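Local coordinates for Rv1989c (MbcT) (Mycobacterium tuberculosis, PDB 6FKG), which degrades NAD(+) by phosphorolysis as the toxin of a type II toxin-antitoxin pair, killing the cell unless the antitoxin MbcA blocks its active site, at residues B[89-99]-B[165-175]; B[5-14]-B[130-140]. All coordinates share one frame; numbering follows the deposited sequence.

Contact 1: residues B[89-99]-B[165-175]; sequences YRLHTIDVTDL and GQLQLRQSVDL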
loop_
_atom_site.group_PDB
_atom_site.type_symbol
_atom_site.label_atom_id
_atom_site.label_comp_id
_atom_site.label_asym_id
_atom_site.label_seq_id
_atom_site.Cartn_x
_atom_site.Cartn_y
_atom_site.Cartn_z
ATOM N N TYR B 89 -30.048 -9.619 -33.381
ATOM C CA TYR B 89 -30.116 -8.163 -33.252
ATOM C C TYR B 89 -31.381 -7.621 -33.908
ATOM O O TYR B 89 -31.985 -8.269 -34.766
ATOM C CB TYR B 89 -28.908 -7.483 -33.901
ATOM C CG TYR B 89 -27.603 -7.669 -33.168
ATOM C CD1 TYR B 89 -26.805 -8.783 -33.401
ATOM C CD2 TYR B 89 -27.164 -6.719 -32.251
ATOM C CE1 TYR B 89 -25.589 -8.944 -32.727
ATOM C CE2 TYR B 89 -25.964 -6.871 -31.562
ATOM C CZ TYR B 89 -25.173 -7.978 -31.819
ATOM O OH TYR B 89 -23.979 -8.129 -31.151
ATOM N N ARG B 90 -31.767 -6.415 -33.513
ATOM C CA ARG B 90 -32.897 -5.745 -34.136
ATOM C C ARG B 90 -32.530 -4.318 -34.527
ATOM O O ARG B 90 -31.663 -3.689 -33.905
ATOM C CB ARG B 90 -34.118 -5.763 -33.206
ATOM C CG ARG B 90 -34.750 -7.151 -33.088
ATOM C CD ARG B 90 -36.072 -7.121 -32.344
ATOM N NE ARG B 90 -36.753 -8.412 -32.395
ATOM C CZ ARG B 90 -37.721 -8.772 -31.561
ATOM N NH1 ARG B 90 -38.293 -9.965 -31.674
ATOM N NH2 ARG B 90 -38.114 -7.937 -30.609
ATOM N N LEU B 91 -33.191 -3.830 -35.569
ATOM C CA LEU B 91 -32.983 -2.491 -36.078
ATOM C C LEU B 91 -34.205 -1.649 -35.748
ATOM O O LEU B 91 -35.321 -1.952 -36.179
ATOM C CB LEU B 91 -32.748 -2.512 -37.601
ATOM C CG LEU B 91 -32.625 -1.134 -38.253
ATOM C CD1 LEU B 91 -31.416 -0.363 -37.737
ATOM C CD2 LEU B 91 -32.550 -1.301 -39.759
ATOM N N HIS B 92 -33.971 -0.590 -34.987
ATOM C CA HIS B 92 -35.022 0.302 -34.520
ATOM C C HIS B 92 -35.054 1.598 -35.284
ATOM O O HIS B 92 -34.041 2.276 -35.414
ATOM C CB HIS B 92 -34.823 0.612 -33.042
ATOM C CG HIS B 92 -34.592 -0.601 -32.213
ATOM N ND1 HIS B 92 -35.581 -1.531 -31.972
ATOM C CD2 HIS B 92 -33.482 -1.050 -31.580
ATOM C CE1 HIS B 92 -35.088 -2.497 -31.214
ATOM N NE2 HIS B 92 -33.816 -2.229 -30.964
ATOM N N THR B 93 -36.231 1.938 -35.775
ATOM C CA THR B 93 -36.468 3.206 -36.428
ATOM C C THR B 93 -37.054 4.142 -35.388
ATOM O O THR B 93 -38.113 3.858 -34.839
ATOM C CB THR B 93 -37.435 3.054 -37.596
ATOM O OG1 THR B 93 -36.914 2.092 -38.520
ATOM C CG2 THR B 93 -37.640 4.382 -38.301
ATOM N N ILE B 94 -36.355 5.235 -35.109
ATOM C CA ILE B 94 -36.726 6.136 -34.021
ATOM C C ILE B 94 -36.790 7.560 -34.538
ATOM O O ILE B 94 -35.783 8.120 -34.973
ATOM C CB ILE B 94 -35.729 6.047 -32.849
ATOM C CG1 ILE B 94 -35.729 4.624 -32.264
ATOM C CG2 ILE B 94 -36.066 7.096 -31.771
ATOM C CD1 ILE B 94 -34.529 4.299 -31.367
ATOM N N ASP B 95 -37.989 8.130 -34.513
ATOM C CA ASP B 95 -38.188 9.519 -34.902
ATOM C C ASP B 95 -37.715 10.461 -33.794
ATOM O O ASP B 95 -38.117 10.331 -32.629
ATOM C CB ASP B 95 -39.659 9.795 -35.227
ATOM C CG ASP B 95 -40.069 9.282 -36.593
ATOM O OD1 ASP B 95 -39.183 9.016 -37.429
ATOM O OD2 ASP B 95 -41.288 9.170 -36.841
ATOM N N VAL B 96 -36.864 11.409 -34.167
ATOM C CA VAL B 96 -36.347 12.409 -33.230
ATOM C C VAL B 96 -36.942 13.772 -33.585
ATOM O O VAL B 96 -36.886 14.190 -34.744
ATOM C CB VAL B 96 -34.805 12.475 -33.272
ATOM C CG1 VAL B 96 -34.280 13.562 -32.342
ATOM C CG2 VAL B 96 -34.209 11.116 -32.932
ATOM N N THR B 97 -37.506 14.462 -32.596
ATOM C CA THR B 97 -38.191 15.729 -32.841
ATOM C C THR B 97 -37.663 16.860 -31.971
ATOM O O THR B 97 -37.669 16.770 -30.744
ATOM C CB THR B 97 -39.712 15.597 -32.605
ATOM O OG1 THR B 97 -40.222 14.535 -33.418
ATOM C CG2 THR B 97 -40.438 16.907 -32.954
ATOM N N ASP B 98 -37.208 17.919 -32.637
ATOM C CA ASP B 98 -36.729 19.144 -32.001
ATOM C C ASP B 98 -35.722 18.922 -30.867
ATOM O O ASP B 98 -35.779 19.603 -29.846
ATOM C CB ASP B 98 -37.922 19.950 -31.485
ATOM C CG ASP B 98 -38.847 20.388 -32.603
ATOM O OD1 ASP B 98 -38.343 20.715 -33.700
ATOM O OD2 ASP B 98 -40.075 20.405 -32.388
ATOM N N LEU B 99 -34.793 17.989 -31.057
ATOM C CA LEU B 99 -33.772 17.720 -30.047
ATOM C C LEU B 99 -32.749 18.847 -30.048
ATOM O O LEU B 99 -32.204 19.203 -31.097
ATOM C CB LEU B 99 -33.086 16.372 -30.305
ATOM C CG LEU B 99 -32.444 15.667 -29.109
ATOM C CD1 LEU B 99 -33.513 15.210 -28.138
ATOM C CD2 LEU B 99 -31.569 14.491 -29.544
ATOM N N GLY B 165 -42.315 12.433 -26.308
ATOM C CA GLY B 165 -42.382 12.237 -27.741
ATOM C C GLY B 165 -41.269 12.850 -28.571
ATOM O O GLY B 165 -41.377 12.886 -29.796
ATOM N N GLN B 166 -40.214 13.341 -27.920
ATOM C CA GLN B 166 -39.041 13.842 -28.639
ATOM C C GLN B 166 -38.305 12.680 -29.290
ATOM O O GLN B 166 -37.724 12.818 -30.368
ATOM C CB GLN B 166 -38.102 14.608 -27.706
ATOM C CG GLN B 166 -38.540 16.037 -27.432
ATOM C CD GLN B 166 -37.397 16.908 -26.946
ATOM O OE1 GLN B 166 -37.163 17.020 -25.744
ATOM N NE2 GLN B 166 -36.679 17.529 -27.878
ATOM N N LEU B 167 -38.322 11.538 -28.619
ATOM C CA LEU B 167 -37.868 10.298 -29.224
ATOM C C LEU B 167 -39.060 9.348 -29.285
ATOM O O LEU B 167 -39.692 9.082 -28.272
ATOM C CB LEU B 167 -36.723 9.673 -28.428
ATOM C CG LEU B 167 -35.280 9.954 -28.830
ATOM C CD1 LEU B 167 -34.995 11.441 -28.829
ATOM C CD2 LEU B 167 -34.362 9.238 -27.861
ATOM N N GLN B 168 -39.375 8.852 -30.474
ATOM C CA GLN B 168 -40.513 7.956 -30.633
ATOM C C GLN B 168 -40.143 6.745 -31.461
ATOM O O GLN B 168 -39.761 6.879 -32.627
ATOM C CB GLN B 168 -41.690 8.687 -31.281
ATOM C CG GLN B 168 -42.315 9.757 -30.396
ATOM C CD GLN B 168 -43.365 10.576 -31.123
ATOM O OE1 GLN B 168 -43.119 11.099 -32.212
ATOM N NE2 GLN B 168 -44.544 10.685 -30.526
ATOM N N LEU B 169 -40.247 5.566 -30.852
ATOM C CA LEU B 169 -39.975 4.315 -31.555
ATOM C C LEU B 169 -41.078 4.067 -32.577
ATOM O O LEU B 169 -42.247 4.004 -32.212
ATOM C CB LEU B 169 -39.894 3.145 -30.576
ATOM C CG LEU B 169 -39.635 1.781 -31.205
ATOM C CD1 LEU B 169 -38.258 1.765 -31.872
ATOM C CD2 LEU B 169 -39.763 0.668 -30.166
ATOM N N ARG B 170 -40.704 3.944 -33.848
ATOM C CA ARG B 170 -41.678 3.765 -34.926
ATOM C C ARG B 170 -41.775 2.311 -35.343
ATOM O O ARG B 170 -42.841 1.832 -35.689
ATOM C CB ARG B 170 -41.310 4.610 -36.150
ATOM C CG ARG B 170 -41.471 6.104 -35.962
ATOM C CD ARG B 170 -42.737 6.426 -35.176
ATOM N NE ARG B 170 -43.260 7.744 -35.520
ATOM C CZ ARG B 170 -43.994 8.497 -34.704
ATOM N NH1 ARG B 170 -44.290 8.073 -33.480
ATOM N NH2 ARG B 170 -44.426 9.682 -35.111
ATOM N N GLN B 171 -40.651 1.606 -35.307
ATOM C CA GLN B 171 -40.591 0.273 -35.887
ATOM C C GLN B 171 -39.360 -0.465 -35.383
ATOM O O GLN B 171 -38.335 0.156 -35.142
ATOM C CB GLN B 171 -40.572 0.381 -37.414
ATOM C CG GLN B 171 -40.449 -0.925 -38.166
ATOM C CD GLN B 171 -40.182 -0.693 -39.637
ATOM O OE1 GLN B 171 -39.166 -1.130 -40.176
ATOM N NE2 GLN B 171 -41.091 0.010 -40.293
ATOM N N SER B 172 -39.476 -1.778 -35.203
ATOM C CA SER B 172 -38.321 -2.631 -34.878
ATOM C C SER B 172 -38.381 -3.863 -35.771
ATOM O O SER B 172 -39.438 -4.472 -35.897
ATOM C CB SER B 172 -38.323 -3.064 -33.402
ATOM O OG SER B 172 -38.274 -1.961 -32.512
ATOM N N VAL B 173 -37.266 -4.236 -36.389
ATOM C CA VAL B 173 -37.253 -5.415 -37.250
ATOM C C VAL B 173 -36.020 -6.244 -36.951
ATOM O O VAL B 173 -35.032 -5.717 -36.463
ATOM C CB VAL B 173 -37.266 -5.050 -38.759
ATOM C CG1 VAL B 173 -38.558 -4.317 -39.112
ATOM C CG2 VAL B 173 -36.024 -4.224 -39.130
ATOM N N ASP B 174 -36.075 -7.536 -37.255
ATOM C CA ASP B 174 -34.913 -8.388 -37.045
ATOM C C ASP B 174 -33.813 -8.004 -38.011
ATOM O O ASP B 174 -34.040 -7.918 -39.225
ATOM C CB ASP B 174 -35.265 -9.858 -37.208
ATOM C CG ASP B 174 -36.213 -10.355 -36.126
ATOM O OD1 ASP B 174 -36.289 -9.727 -35.050
ATOM O OD2 ASP B 174 -36.859 -11.389 -36.350
ATOM N N LEU B 175 -32.620 -7.761 -37.482
ATOM C CA LEU B 175 -31.511 -7.331 -38.332
ATOM C C LEU B 175 -30.671 -8.544 -38.701
ATOM O O LEU B 175 -29.686 -8.871 -38.044
ATOM C CB LEU B 175 -30.666 -6.261 -37.642
ATOM C CG LEU B 175 -29.528 -5.646 -38.475
ATOM C CD1 LEU B 175 -30.026 -5.006 -39.784
ATOM C CD2 LEU B 175 -28.795 -4.634 -37.611
HETATM O O HOH W 1 -29.826 -10.639 -36.017
HETATM O O HOH W 2 -36.605 -0.585 -38.114
HETATM O O HOH W 3 -40.186 12.215 -32.243
#

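Contact 2: residues B[5-14]-B[130-140]; sequences LDEGLVQRID and AVGHAAWFLHM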
loop_
_atom_site.group_PDB
_atom_site.type_symbol
_atom_site.label_atom_id
_atom_site.label_comp_id
_atom_site.label_asym_id
_atom_site.label_seq_id
_atom_site.Cartn_x
_atom_site.Cartn_y
_atom_site.Cartn_z
ATOM N N LEU B 5 -13.318 18.402 -16.204
ATOM C CA LEU B 5 -14.364 19.312 -16.662
ATOM C C LEU B 5 -13.779 20.715 -16.829
ATOM O O LEU B 5 -13.989 21.604 -16.006
ATOM C CB LEU B 5 -15.554 19.324 -15.700
ATOM C CG LEU B 5 -16.895 19.684 -16.333
ATOM C CD1 LEU B 5 -17.155 18.820 -17.565
ATOM C CD2 LEU B 5 -18.022 19.521 -15.328
ATOM N N ASP B 6 -13.037 20.888 -17.916
ATOM C CA ASP B 6 -12.290 22.105 -18.189
ATOM C C ASP B 6 -13.199 23.319 -18.384
ATOM O O ASP B 6 -14.141 23.270 -19.173
ATOM C CB ASP B 6 -11.420 21.876 -19.428
ATOM C CG ASP B 6 -10.627 23.095 -19.814
ATOM O OD1 ASP B 6 -9.725 23.489 -19.043
ATOM O OD2 ASP B 6 -10.904 23.653 -20.895
ATOM N N GLU B 7 -12.923 24.406 -17.665
ATOM C CA GLU B 7 -13.739 25.615 -17.773
ATOM C C GLU B 7 -13.759 26.188 -19.203
ATOM O O GLU B 7 -14.806 26.629 -19.692
ATOM C CB GLU B 7 -13.244 26.689 -16.799
ATOM C CG GLU B 7 -14.027 27.997 -16.906
ATOM C CD GLU B 7 -13.398 29.140 -16.131
ATOM O OE1 GLU B 7 -12.610 28.875 -15.198
ATOM O OE2 GLU B 7 -13.695 30.309 -16.463
ATOM N N GLY B 8 -12.601 26.180 -19.855
ATOM C CA GLY B 8 -12.466 26.691 -21.211
ATOM C C GLY B 8 -13.328 25.923 -22.203
ATOM O O GLY B 8 -14.006 26.523 -23.038
ATOM N N LEU B 9 -13.313 24.597 -22.106
ATOM C CA LEU B 9 -14.122 23.761 -22.995
ATOM C C LEU B 9 -15.605 23.945 -22.751
ATOM O O LEU B 9 -16.389 24.016 -23.698
ATOM C CB LEU B 9 -13.760 22.287 -22.834
ATOM C CG LEU B 9 -14.563 21.286 -23.674
ATOM C CD1 LEU B 9 -14.219 21.435 -25.165
ATOM C CD2 LEU B 9 -14.299 19.867 -23.186
ATOM N N VAL B 10 -15.995 24.009 -21.479
ATOM C CA VAL B 10 -17.387 24.235 -21.139
ATOM C C VAL B 10 -17.840 25.574 -21.730
ATOM O O VAL B 10 -18.915 25.666 -22.319
ATOM C CB VAL B 10 -17.618 24.218 -19.604
ATOM C CG1 VAL B 10 -19.049 24.599 -19.272
ATOM C CG2 VAL B 10 -17.307 22.840 -19.019
ATOM N N GLN B 11 -17.008 26.603 -21.584
ATOM C CA GLN B 11 -17.364 27.933 -22.065
ATOM C C GLN B 11 -17.530 27.933 -23.578
ATOM O O GLN B 11 -18.483 28.509 -24.111
ATOM C CB GLN B 11 -16.310 28.964 -21.663
ATOM C CG GLN B 11 -16.792 30.405 -21.770
ATOM C CD GLN B 11 -17.666 30.822 -20.588
ATOM O OE1 GLN B 11 -17.797 30.090 -19.606
ATOM N NE2 GLN B 11 -18.257 32.011 -20.679
ATOM N N ARG B 12 -16.602 27.278 -24.268
ATOM C CA ARG B 12 -16.640 27.243 -25.726
ATOM C C ARG B 12 -17.881 26.517 -26.217
ATOM O O ARG B 12 -18.528 26.960 -27.161
ATOM C CB ARG B 12 -15.385 26.578 -26.285
ATOM C CG ARG B 12 -14.143 27.424 -26.154
ATOM C CD ARG B 12 -14.409 28.837 -26.629
ATOM N NE ARG B 12 -13.214 29.450 -27.192
ATOM C CZ ARG B 12 -12.711 29.146 -28.384
ATOM N NH1 ARG B 12 -13.298 28.228 -29.145
ATOM N NH2 ARG B 12 -11.617 29.756 -28.813
ATOM N N ILE B 13 -18.214 25.400 -25.581
ATOM C CA ILE B 13 -19.381 24.635 -26.000
ATOM C C ILE B 13 -20.664 25.428 -25.737
ATOM O O ILE B 13 -21.560 25.476 -26.586
ATOM C CB ILE B 13 -19.412 23.257 -25.302
ATOM C CG1 ILE B 13 -18.314 22.368 -25.910
ATOM C CG2 ILE B 13 -20.785 22.599 -25.455
ATOM C CD1 ILE B 13 -18.042 21.102 -25.156
ATOM N N ASP B 14 -20.750 26.069 -24.577
ATOM C CA ASP B 14 -21.888 26.946 -24.285
ATOM C C ASP B 14 -22.043 28.037 -25.346
ATOM O O ASP B 14 -23.159 28.349 -25.773
ATOM C CB ASP B 14 -21.735 27.592 -22.902
ATOM C CG ASP B 14 -22.864 28.566 -22.582
ATOM O OD1 ASP B 14 -23.925 28.122 -22.106
ATOM O OD2 ASP B 14 -22.692 29.780 -22.809
ATOM N N ALA B 130 -14.815 14.002 -23.533
ATOM C CA ALA B 130 -14.815 15.250 -22.781
ATOM C C ALA B 130 -15.850 16.207 -23.355
ATOM O O ALA B 130 -16.541 16.909 -22.613
ATOM C CB ALA B 130 -13.440 15.888 -22.795
ATOM N N VAL B 131 -15.963 16.222 -24.681
ATOM C CA VAL B 131 -16.932 17.093 -25.335
ATOM C C VAL B 131 -18.371 16.643 -25.031
ATOM O O VAL B 131 -19.230 17.473 -24.695
ATOM C CB VAL B 131 -16.683 17.151 -26.870
ATOM C CG1 VAL B 131 -17.816 17.867 -27.575
ATOM C CG2 VAL B 131 -15.353 17.849 -27.160
ATOM N N GLY B 132 -18.640 15.343 -25.133
ATOM C CA GLY B 132 -19.964 14.824 -24.789
ATOM C C GLY B 132 -20.285 15.071 -23.323
ATOM O O GLY B 132 -21.408 15.438 -22.971
ATOM N N HIS B 133 -19.295 14.884 -22.458
ATOM C CA HIS B 133 -19.473 15.154 -21.034
ATOM C C HIS B 133 -19.909 16.601 -20.813
ATOM O O HIS B 133 -20.854 16.873 -20.078
ATOM C CB HIS B 133 -18.181 14.876 -20.284
ATOM C CG HIS B 133 -18.291 15.016 -18.797
ATOM N ND1 HIS B 133 -17.184 15.069 -17.976
ATOM C CD2 HIS B 133 -19.368 15.080 -17.977
ATOM C CE1 HIS B 133 -17.573 15.178 -16.716
ATOM N NE2 HIS B 133 -18.896 15.193 -16.693
ATOM N N ALA B 134 -19.217 17.531 -21.455
ATOM C CA ALA B 134 -19.519 18.952 -21.270
ATOM C C ALA B 134 -20.908 19.311 -21.804
ATOM O O ALA B 134 -21.624 20.097 -21.186
ATOM C CB ALA B 134 -18.454 19.811 -21.944
ATOM N N ALA B 135 -21.291 18.747 -22.947
ATOM C CA ALA B 135 -22.602 19.049 -23.525
ATOM C C ALA B 135 -23.696 18.594 -22.569
ATOM O O ALA B 135 -24.675 19.315 -22.337
ATOM C CB ALA B 135 -22.775 18.380 -24.897
ATOM N N TRP B 136 -23.521 17.397 -22.013
ATOM C CA TRP B 136 -24.472 16.862 -21.041
ATOM C C TRP B 136 -24.502 17.713 -19.782
ATOM O O TRP B 136 -25.568 17.989 -19.214
ATOM C CB TRP B 136 -24.116 15.426 -20.678
ATOM C CG TRP B 136 -24.813 14.940 -19.421
ATOM C CD1 TRP B 136 -26.093 14.458 -19.324
ATOM C CD2 TRP B 136 -24.264 14.900 -18.097
ATOM N NE1 TRP B 136 -26.372 14.116 -18.008
ATOM C CE2 TRP B 136 -25.261 14.371 -17.243
ATOM C CE3 TRP B 136 -23.014 15.239 -17.550
ATOM C CZ2 TRP B 136 -25.050 14.179 -15.875
ATOM C CZ3 TRP B 136 -22.808 15.052 -16.184
ATOM C CH2 TRP B 136 -23.820 14.522 -15.365
ATOM N N PHE B 137 -23.320 18.127 -19.351
ATOM C CA PHE B 137 -23.189 18.963 -18.169
ATOM C C PHE B 137 -23.958 20.276 -18.335
ATOM O O PHE B 137 -24.549 20.772 -17.377
ATOM C CB PHE B 137 -21.711 19.232 -17.883
ATOM C CG PHE B 137 -21.482 20.085 -16.675
ATOM C CD1 PHE B 137 -21.569 19.539 -15.408
ATOM C CD2 PHE B 137 -21.191 21.433 -16.808
ATOM C CE1 PHE B 137 -21.366 20.321 -14.286
ATOM C CE2 PHE B 137 -20.993 22.220 -15.694
ATOM C CZ PHE B 137 -21.079 21.661 -14.430
ATOM N N LEU B 138 -23.969 20.813 -19.555
ATOM C CA LEU B 138 -24.667 22.062 -19.879
ATOM C C LEU B 138 -26.155 21.863 -20.180
ATOM O O LEU B 138 -26.829 22.786 -20.633
ATOM C CB LEU B 138 -24.001 22.749 -21.079
ATOM C CG LEU B 138 -22.583 23.238 -20.795
ATOM C CD1 LEU B 138 -21.873 23.644 -22.090
ATOM C CD2 LEU B 138 -22.625 24.396 -19.802
ATOM N N HIS B 139 -26.643 20.652 -19.926
ATOM C CA HIS B 139 -28.041 20.283 -20.106
ATOM C C HIS B 139 -28.480 20.294 -21.562
ATOM O O HIS B 139 -29.652 20.483 -21.857
ATOM C CB HIS B 139 -28.955 21.195 -19.269
ATOM C CG HIS B 139 -28.922 20.882 -17.810
ATOM N ND1 HIS B 139 -27.830 21.156 -17.014
ATOM C CD2 HIS B 139 -29.838 20.293 -17.004
ATOM C CE1 HIS B 139 -28.077 20.758 -15.780
ATOM N NE2 HIS B 139 -29.289 20.233 -15.745
ATOM N N MET B 140 -27.541 20.092 -22.478
ATOM C CA MET B 140 -27.907 19.914 -23.873
ATOM C C MET B 140 -28.495 18.519 -24.024
ATOM O O MET B 140 -28.150 17.624 -23.267
ATOM C CB MET B 140 -26.696 20.100 -24.786
ATOM C CG MET B 140 -26.127 21.487 -24.726
ATOM S SD MET B 140 -24.655 21.684 -25.728
ATOM C CE MET B 140 -24.437 23.476 -25.640
#

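Contact 1: residues B[89-99]-B[165-175]
H92 and S172 set their polar ends against each other through matching first torsions: the imidazole CG (chi1 -49°) and the serine OG (chi1 -60°) both stand anti to their own carbonyl carbons. H92 ND1 meets S172 OG at 2.8 Å in the plane of the ring, a hydrogen bond. The two residues form a non-hydrogen-bonded pair of antiparallel strands 89-97 and 167-174. On the same face follow I94 with L169 and V96 with L167; L169 CD1 lies 3.8 Å from I94 CG1 and also reaches H92 CB. Between the H92-S172 and I94-L169 pairs sits a classic beta bulge, where R170 and Q171 both face T93. T93 O takes a good bond from R170 N (2.8 Å) and only a weak one from Q171 N (3.4 Å). The bulge turns the R170 side chain toward the partner strand, and a bend at chi2 brings NE to D95 OD2 at 2.8 Å; the N-H points poorly, making the bond weak within the salt bridge, and the two planes stand 75° apart. In one of its two conformers R90 runs beside D174, planes nearly parallel, and R90 NE forms a salt bridge 3.0 Å from D174 OD1, doubtful as a permanent feature. At the far end Q166 NE2 gives a straight bond to T97 O, 3.1 Å, within both the amide and carbonyl planes, while Q141 NE2 holds Q166 OE1. Strand 19-30 lines the other edge of 89-97, where T29 OG1 holds H92 NE2 and T24 OG1 holds D95 OD1. V155 of strand 150-156 packs on L167, and M67 of helix 63-76 covers L91 and L175.

Contact 2: residues B[5-14]-B[130-140]
A helix-helix packing joins the N-terminal helix of the chain to helix 126-137, which leads into strand 142-147: segments 7-14 and 130-137 cross at -64° with their axes 9.5 Å apart. The small A134 sits at the crossing, where its CA comes closest to that of V10. I13 points toward the other helix, and its CD1 presses on A134 CB at 3.5 Å, tighter than usual for two carbons, while also touching V131 CG1. The other branch of I13, CG2, runs to L138 CD1 (3.7 Å) and to the methyl CE of M140. L138 reaches back between V10 and D14: its CD2 lies 3.6 Å from V10 CG1, and its CD1 rests on the V10 carbonyl oxygen. L138 and M140 are placed by a Schellman motif that ends the helix, with H139 at positive phi as C-prime residue and M140 N bonded to A135 O. The start of the other helix is also capped, D6 OD2 accepting from L9 N at the N-cap. L9 CD2 leans on A130. Two MbcA chains close in on the two helices: Y60 of one antitoxin chain bonds H133 NE2, and V45 and P47 of another cover L9, A130 and V131. Ahead of helix 7-14, L5 spreads its two methyls over two rings, its CG anti to the backbone N (chi1 -153°). L5 CD1 makes a CH-pi contact over the H133 face, displaced toward the rim, and L5 CD2 another above the middle of the F137 ring, 3.5 Å from its centroid and 11° off the normal.

How the contacts relate
Along the chain the two contacts interleave: 5-14, then 89-99, then 130-140, then 165-175. Their centres lie 27 Å apart on opposite sides of the chain's centre, and the nearest atoms, about 7 Å from each other, do not touch. What ties them is strand 89-103: its earlier part pairs with 167-174 in contact 1, while L102, further along, packs under I13, V131 and M140 of contact 2. Contact 1 is thus a strand pairing inside the mixed sheet, contact 2 a helix pair lying against it. MbcA reaches both, at the single residue Y89 in contact 1 but at many residues in contact 2, so the helix pair forms part of the surface the antitoxin grips.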